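Local atomic coordinates of glycerate dehydrogenase/glyoxylate reductase (Thermus thermophilus, PDB entry 2CUK), a protein that probably reduces glyoxylate and hydroxypyruvate with NAD(P)H, as a member of the D-isomer specific 2-hydroxyacid dehydrogenase family. Residues R213-N227 and A238-L252. Numbering follows the deposited sequence.
Sequences RERLFAMKRGAILLN and ALVEALRGHLFGAGL
Leu225 and Ala250 pair at the middle of two parallel strands, 224-227 and 249-252, which helix 236-243 links in a beta-alpha-beta crossover of the Rossmann-type NAD-binding domain. Backbone bonds zip the strands: Leu225 N gives to Gly249 O, Gly251 N to Leu225 O and Asn227 N to Gly251 O. Gly251 suits its place, since a CB there would crowd Leu226 CD2.

Apolar packing joins helix to helix and helix to sheet. Leu239, its CG trans to the backbone N (chi1 180°), brings CD1 to 3.8 Å from Leu225 CD2 and 4.1 Å from Leu216 CD2. Small Ala242 lets Phe217 come close, and Ala242 CB lies over the ring face, offset toward the rim, in a CH-pi contact.

Arg213 holds Glu241 side-on in a salt bridge: NE meets OE1 at 2.8 Å and NH2 meets OE2 at 2.7 Å, both nearly straight and in the guanidinium plane. A leucine at Arg213 would probably leave the Glu241 carboxylate without its two-pronged mate.

His246 suits the loop between helix and strand because its ring carries two nitrogens that can serve different partners: a water bridges ND1 to Arg221 NH1, while NE2 donates to Met219 O at 2.7 Å, reaching that oxygen from above the carbonyl plane.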
loop_
_atom_site.group_PDB
_atom_site.type_symbol
_atom_site.label_atom_id
_atom_site.label_comp_id
_atom_site.label_asym_id
_atom_site.label_seq_id
_atom_site.Cartn_x
_atom_site.Cartn_y
_atom_site.Cartn_z
ATOM N N ARG A 213 -9.714 -25.562 -4.876
ATOM C CA ARG A 213 -9.047 -26.162 -3.730
ATOM C C ARG A 213 -7.699 -26.789 -4.077
ATOM O O ARG A 213 -6.724 -26.607 -3.346
ATOM C CB ARG A 213 -9.969 -27.206 -3.080
ATOM C CG ARG A 213 -9.377 -27.885 -1.853
ATOM C CD ARG A 213 -10.402 -28.767 -1.129
ATOM N NE ARG A 213 -11.459 -27.980 -0.493
ATOM C CZ ARG A 213 -12.618 -27.666 -1.063
ATOM N NH1 ARG A 213 -12.895 -28.079 -2.294
ATOM N NH2 ARG A 213 -13.498 -26.922 -0.405
ATOM N N GLU A 214 -7.633 -27.517 -5.189
ATOM C CA GLU A 214 -6.384 -28.165 -5.592
ATOM C C GLU A 214 -5.284 -27.180 -5.966
ATOM O O GLU A 214 -4.124 -27.375 -5.607
ATOM C CB GLU A 214 -6.619 -29.126 -6.762
ATOM C CG GLU A 214 -7.929 -28.907 -7.480
ATOM C CD GLU A 214 -9.128 -29.347 -6.653
ATOM O OE1 GLU A 214 -10.253 -28.898 -6.958
ATOM O OE2 GLU A 214 -8.944 -30.149 -5.708
ATOM N N ARG A 215 -5.639 -26.122 -6.685
ATOM C CA ARG A 215 -4.640 -25.145 -7.084
ATOM C C ARG A 215 -4.171 -24.270 -5.923
ATOM O O ARG A 215 -2.998 -23.902 -5.858
ATOM C CB ARG A 215 -5.170 -24.284 -8.234
ATOM C CG ARG A 215 -5.393 -25.080 -9.512
ATOM C CD ARG A 215 -5.325 -24.214 -10.749
ATOM N NE ARG A 215 -5.407 -25.020 -11.966
ATOM C CZ ARG A 215 -6.539 -25.439 -12.521
ATOM N NH1 ARG A 215 -7.710 -25.129 -11.980
ATOM N NH2 ARG A 215 -6.498 -26.186 -13.615
ATOM N N LEU A 216 -5.079 -23.951 -5.000
ATOM C CA LEU A 216 -4.727 -23.129 -3.846
ATOM C C LEU A 216 -3.715 -23.853 -2.968
ATOM O O LEU A 216 -2.741 -23.256 -2.504
ATOM C CB LEU A 216 -5.978 -22.779 -3.030
ATOM C CG LEU A 216 -6.924 -21.748 -3.662
ATOM C CD1 LEU A 216 -8.228 -21.699 -2.888
ATOM C CD2 LEU A 216 -6.255 -20.373 -3.675
ATOM N N PHE A 217 -3.941 -25.144 -2.741
ATOM C CA PHE A 217 -3.023 -25.927 -1.926
ATOM C C PHE A 217 -1.798 -26.368 -2.721
ATOM O O PHE A 217 -0.871 -26.955 -2.170
ATOM C CB PHE A 217 -3.752 -27.127 -1.320
ATOM C CG PHE A 217 -4.602 -26.770 -0.134
ATOM C CD1 PHE A 217 -4.015 -26.515 1.101
ATOM C CD2 PHE A 217 -5.983 -26.662 -0.254
ATOM C CE1 PHE A 217 -4.791 -26.156 2.207
ATOM C CE2 PHE A 217 -6.774 -26.302 0.843
ATOM C CZ PHE A 217 -6.175 -26.049 2.079
ATOM N N ALA A 218 -1.789 -26.071 -4.019
ATOM C CA ALA A 218 -0.647 -26.404 -4.864
ATOM C C ALA A 218 0.334 -25.239 -4.755
ATOM O O ALA A 218 1.519 -25.376 -5.045
ATOM C CB ALA A 218 -1.080 -26.595 -6.315
ATOM N N MET A 219 -0.173 -24.081 -4.342
ATOM C CA MET A 219 0.678 -22.911 -4.170
ATOM C C MET A 219 1.639 -23.213 -3.018
ATOM O O MET A 219 1.354 -24.071 -2.180
ATOM C CB MET A 219 -0.183 -21.679 -3.861
ATOM C CG MET A 219 -0.964 -21.169 -5.070
ATOM S SD MET A 219 -2.050 -19.763 -4.724
ATOM C CE MET A 219 -0.837 -18.548 -4.089
ATOM N N LYS A 220 2.778 -22.538 -2.962
ATOM C CA LYS A 220 3.677 -22.884 -1.868
ATOM C C LYS A 220 3.164 -22.409 -0.508
ATOM O O LYS A 220 2.416 -21.454 -0.393
ATOM C CB LYS A 220 5.171 -22.469 -2.123
ATOM C CG LYS A 220 5.415 -20.982 -2.444
ATOM C CD LYS A 220 6.565 -20.753 -3.474
ATOM C CE LYS A 220 7.884 -20.301 -2.813
ATOM N NZ LYS A 220 8.986 -20.199 -3.781
ATOM N N ARG A 221 3.520 -23.171 0.525
ATOM C CA ARG A 221 3.089 -22.830 1.877
ATOM C C ARG A 221 3.793 -21.506 2.148
ATOM O O ARG A 221 4.992 -21.372 1.891
ATOM C CB ARG A 221 3.537 -23.894 2.893
ATOM C CG ARG A 221 3.042 -23.631 4.324
ATOM C CD ARG A 221 3.560 -24.667 5.327
ATOM N NE ARG A 221 3.192 -24.320 6.701
ATOM C CZ ARG A 221 2.062 -24.681 7.308
ATOM N NH1 ARG A 221 1.156 -25.423 6.680
ATOM N NH2 ARG A 221 1.827 -24.276 8.551
ATOM N N GLY A 222 3.045 -20.523 2.639
ATOM C CA GLY A 222 3.635 -19.223 2.894
ATOM C C GLY A 222 3.501 -18.279 1.709
ATOM O O GLY A 222 4.107 -17.207 1.695
ATOM N N ALA A 223 2.712 -18.671 0.711
ATOM C CA ALA A 223 2.501 -17.839 -0.472
ATOM C C ALA A 223 1.343 -16.868 -0.246
ATOM O O ALA A 223 0.556 -17.039 0.678
ATOM C CB ALA A 223 2.207 -18.714 -1.688
ATOM N N ILE A 224 1.258 -15.848 -1.095
ATOM C CA ILE A 224 0.192 -14.856 -1.019
ATOM C C ILE A 224 -0.619 -14.875 -2.315
ATOM O O ILE A 224 -0.054 -14.954 -3.405
ATOM C CB ILE A 224 0.748 -13.422 -0.855
ATOM C CG1 ILE A 224 1.465 -13.280 0.491
ATOM C CG2 ILE A 224 -0.396 -12.412 -0.967
ATOM C CD1 ILE A 224 2.171 -11.939 0.661
ATOM N N LEU A 225 -1.941 -14.806 -2.187
ATOM C CA LEU A 225 -2.825 -14.775 -3.348
ATOM C C LEU A 225 -3.465 -13.396 -3.470
ATOM O O LEU A 225 -3.978 -12.856 -2.492
ATOM C CB LEU A 225 -3.939 -15.815 -3.217
ATOM C CG LEU A 225 -5.018 -15.729 -4.305
ATOM C CD1 LEU A 225 -4.440 -16.161 -5.651
ATOM C CD2 LEU A 225 -6.198 -16.614 -3.932
ATOM N N LEU A 226 -3.441 -12.840 -4.676
ATOM C CA LEU A 226 -4.038 -11.534 -4.929
ATOM C C LEU A 226 -5.067 -11.646 -6.054
ATOM O O LEU A 226 -4.829 -12.315 -7.062
ATOM C CB LEU A 226 -2.958 -10.524 -5.340
ATOM C CG LEU A 226 -1.796 -10.251 -4.380
ATOM C CD1 LEU A 226 -0.819 -9.284 -5.033
ATOM C CD2 LEU A 226 -2.326 -9.676 -3.068
ATOM N N ASN A 227 -6.217 -11.008 -5.879
ATOM C CA ASN A 227 -7.238 -11.028 -6.922
ATOM C C ASN A 227 -7.986 -9.706 -7.006
ATOM O O ASN A 227 -8.795 -9.378 -6.137
ATOM C CB ASN A 227 -8.241 -12.167 -6.704
ATOM C CG ASN A 227 -9.259 -12.270 -7.835
ATOM O OD1 ASN A 227 -9.009 -11.808 -8.951
ATOM N ND2 ASN A 227 -10.402 -12.886 -7.557
ATOM N N ALA A 238 -12.771 -22.534 -0.458
ATOM C CA ALA A 238 -11.465 -23.184 -0.457
ATOM C C ALA A 238 -10.373 -22.222 0.003
ATOM O O ALA A 238 -9.426 -22.630 0.674
ATOM C CB ALA A 238 -11.142 -23.718 -1.854
ATOM N N LEU A 239 -10.501 -20.947 -0.353
ATOM C CA LEU A 239 -9.511 -19.959 0.056
ATOM C C LEU A 239 -9.485 -19.864 1.584
ATOM O O LEU A 239 -8.416 -19.770 2.186
ATOM C CB LEU A 239 -9.829 -18.589 -0.547
ATOM C CG LEU A 239 -8.838 -17.480 -0.166
ATOM C CD1 LEU A 239 -7.426 -17.864 -0.602
ATOM C CD2 LEU A 239 -9.262 -16.171 -0.832
ATOM N N VAL A 240 -10.665 -19.888 2.205
ATOM C CA VAL A 240 -10.759 -19.835 3.662
ATOM C C VAL A 240 -9.964 -20.996 4.258
ATOM O O VAL A 240 -9.210 -20.827 5.212
ATOM C CB VAL A 240 -12.229 -19.952 4.147
ATOM C CG1 VAL A 240 -12.256 -20.168 5.664
ATOM C CG2 VAL A 240 -13.006 -18.691 3.786
ATOM N N GLU A 241 -10.143 -22.178 3.680
ATOM C CA GLU A 241 -9.436 -23.369 4.139
ATOM C C GLU A 241 -7.918 -23.187 4.077
ATOM O O GLU A 241 -7.212 -23.467 5.045
ATOM C CB GLU A 241 -9.836 -24.571 3.282
ATOM C CG GLU A 241 -11.302 -24.973 3.412
ATOM C CD GLU A 241 -11.704 -26.066 2.426
ATOM O OE1 GLU A 241 -10.813 -26.796 1.941
ATOM O OE2 GLU A 241 -12.912 -26.206 2.145
ATOM N N ALA A 242 -7.436 -22.708 2.933
ATOM C CA ALA A 242 -6.011 -22.500 2.688
ATOM C C ALA A 242 -5.385 -21.402 3.531
ATOM O O ALA A 242 -4.173 -21.407 3.767
ATOM C CB ALA A 242 -5.780 -22.196 1.196
ATOM N N LEU A 243 -6.204 -20.461 3.984
ATOM C CA LEU A 243 -5.702 -19.351 4.786
ATOM C C LEU A 243 -5.488 -19.692 6.250
ATOM O O LEU A 243 -4.813 -18.956 6.965
ATOM C CB LEU A 243 -6.652 -18.153 4.683
ATOM C CG LEU A 243 -6.591 -17.362 3.371
ATOM C CD1 LEU A 243 -7.706 -16.349 3.340
ATOM C CD2 LEU A 243 -5.244 -16.669 3.254
ATOM N N ARG A 244 -6.045 -20.808 6.704
ATOM C CA ARG A 244 -5.886 -21.164 8.106
ATOM C C ARG A 244 -4.454 -21.506 8.491
ATOM O O ARG A 244 -4.056 -21.287 9.631
ATOM C CB ARG A 244 -6.846 -22.297 8.483
ATOM C CG ARG A 244 -8.305 -21.862 8.412
ATOM C CD ARG A 244 -9.249 -22.831 9.100
ATOM N NE ARG A 244 -10.651 -22.479 8.863
ATOM C CZ ARG A 244 -11.252 -21.394 9.345
ATOM N NH1 ARG A 244 -10.580 -20.537 10.103
ATOM N NH2 ARG A 244 -12.528 -21.164 9.063
ATOM N N GLY A 245 -3.666 -22.012 7.542
ATOM C CA GLY A 245 -2.287 -22.350 7.856
ATOM C C GLY A 245 -1.344 -22.544 6.675
ATOM O O GLY A 245 -0.124 -22.473 6.834
ATOM N N HIS A 246 -1.893 -22.788 5.491
ATOM C CA HIS A 246 -1.066 -23.001 4.308
ATOM C C HIS A 246 -0.548 -21.696 3.695
ATOM O O HIS A 246 0.662 -21.485 3.600
ATOM C CB HIS A 246 -1.851 -23.793 3.258
ATOM C CG HIS A 246 -1.055 -24.121 2.035
ATOM N ND1 HIS A 246 0.097 -24.877 2.079
ATOM C CD2 HIS A 246 -1.231 -23.776 0.736
ATOM C CE1 HIS A 246 0.595 -24.985 0.859
ATOM N NE2 HIS A 246 -0.191 -24.326 0.028
ATOM N N LEU A 247 -1.463 -20.821 3.289
ATOM C CA LEU A 247 -1.087 -19.539 2.682
ATOM C C LEU A 247 -0.708 -18.478 3.698
ATOM O O LEU A 247 -1.271 -18.429 4.795
ATOM C CB LEU A 247 -2.236 -19.000 1.824
ATOM C CG LEU A 247 -2.590 -19.813 0.578
ATOM C CD1 LEU A 247 -3.820 -19.215 -0.094
ATOM C CD2 LEU A 247 -1.402 -19.823 -0.376
ATOM N N PHE A 248 0.255 -17.631 3.342
ATOM C CA PHE A 248 0.659 -16.554 4.237
ATOM C C PHE A 248 -0.551 -15.629 4.366
ATOM O O PHE A 248 -0.855 -15.137 5.450
ATOM C CB PHE A 248 1.828 -15.761 3.651
ATOM C CG PHE A 248 2.282 -14.616 4.518
ATOM C CD1 PHE A 248 3.202 -14.823 5.539
ATOM C CD2 PHE A 248 1.783 -13.333 4.317
ATOM C CE1 PHE A 248 3.624 -13.765 6.347
ATOM C CE2 PHE A 248 2.195 -12.268 5.116
ATOM C CZ PHE A 248 3.117 -12.483 6.132
ATOM N N GLY A 249 -1.237 -15.400 3.247
ATOM C CA GLY A 249 -2.397 -14.526 3.258
ATOM C C GLY A 249 -2.979 -14.249 1.884
ATOM O O GLY A 249 -2.528 -14.807 0.879
ATOM N N ALA A 250 -3.996 -13.393 1.839
ATOM C CA ALA A 250 -4.641 -13.049 0.578
ATOM C C ALA A 250 -5.188 -11.630 0.585
ATOM O O ALA A 250 -5.696 -11.153 1.606
ATOM C CB ALA A 250 -5.772 -14.028 0.279
ATOM N N GLY A 251 -5.069 -10.967 -0.565
ATOM C CA GLY A 251 -5.566 -9.610 -0.727
ATOM C C GLY A 251 -6.594 -9.645 -1.843
ATOM O O GLY A 251 -6.256 -9.918 -3.001
ATOM N N LEU A 252 -7.849 -9.369 -1.510
ATOM C CA LEU A 252 -8.912 -9.422 -2.505
ATOM C C LEU A 252 -9.695 -8.129 -2.664
ATOM O O LEU A 252 -10.120 -7.529 -1.681
ATOM C CB LEU A 252 -9.906 -10.523 -2.140
ATOM C CG LEU A 252 -9.368 -11.886 -1.708
ATOM C CD1 LEU A 252 -10.540 -12.741 -1.240
ATOM C CD2 LEU A 252 -8.619 -12.552 -2.856
HETATM O O HOH W 1 0.705 -26.674 4.154
#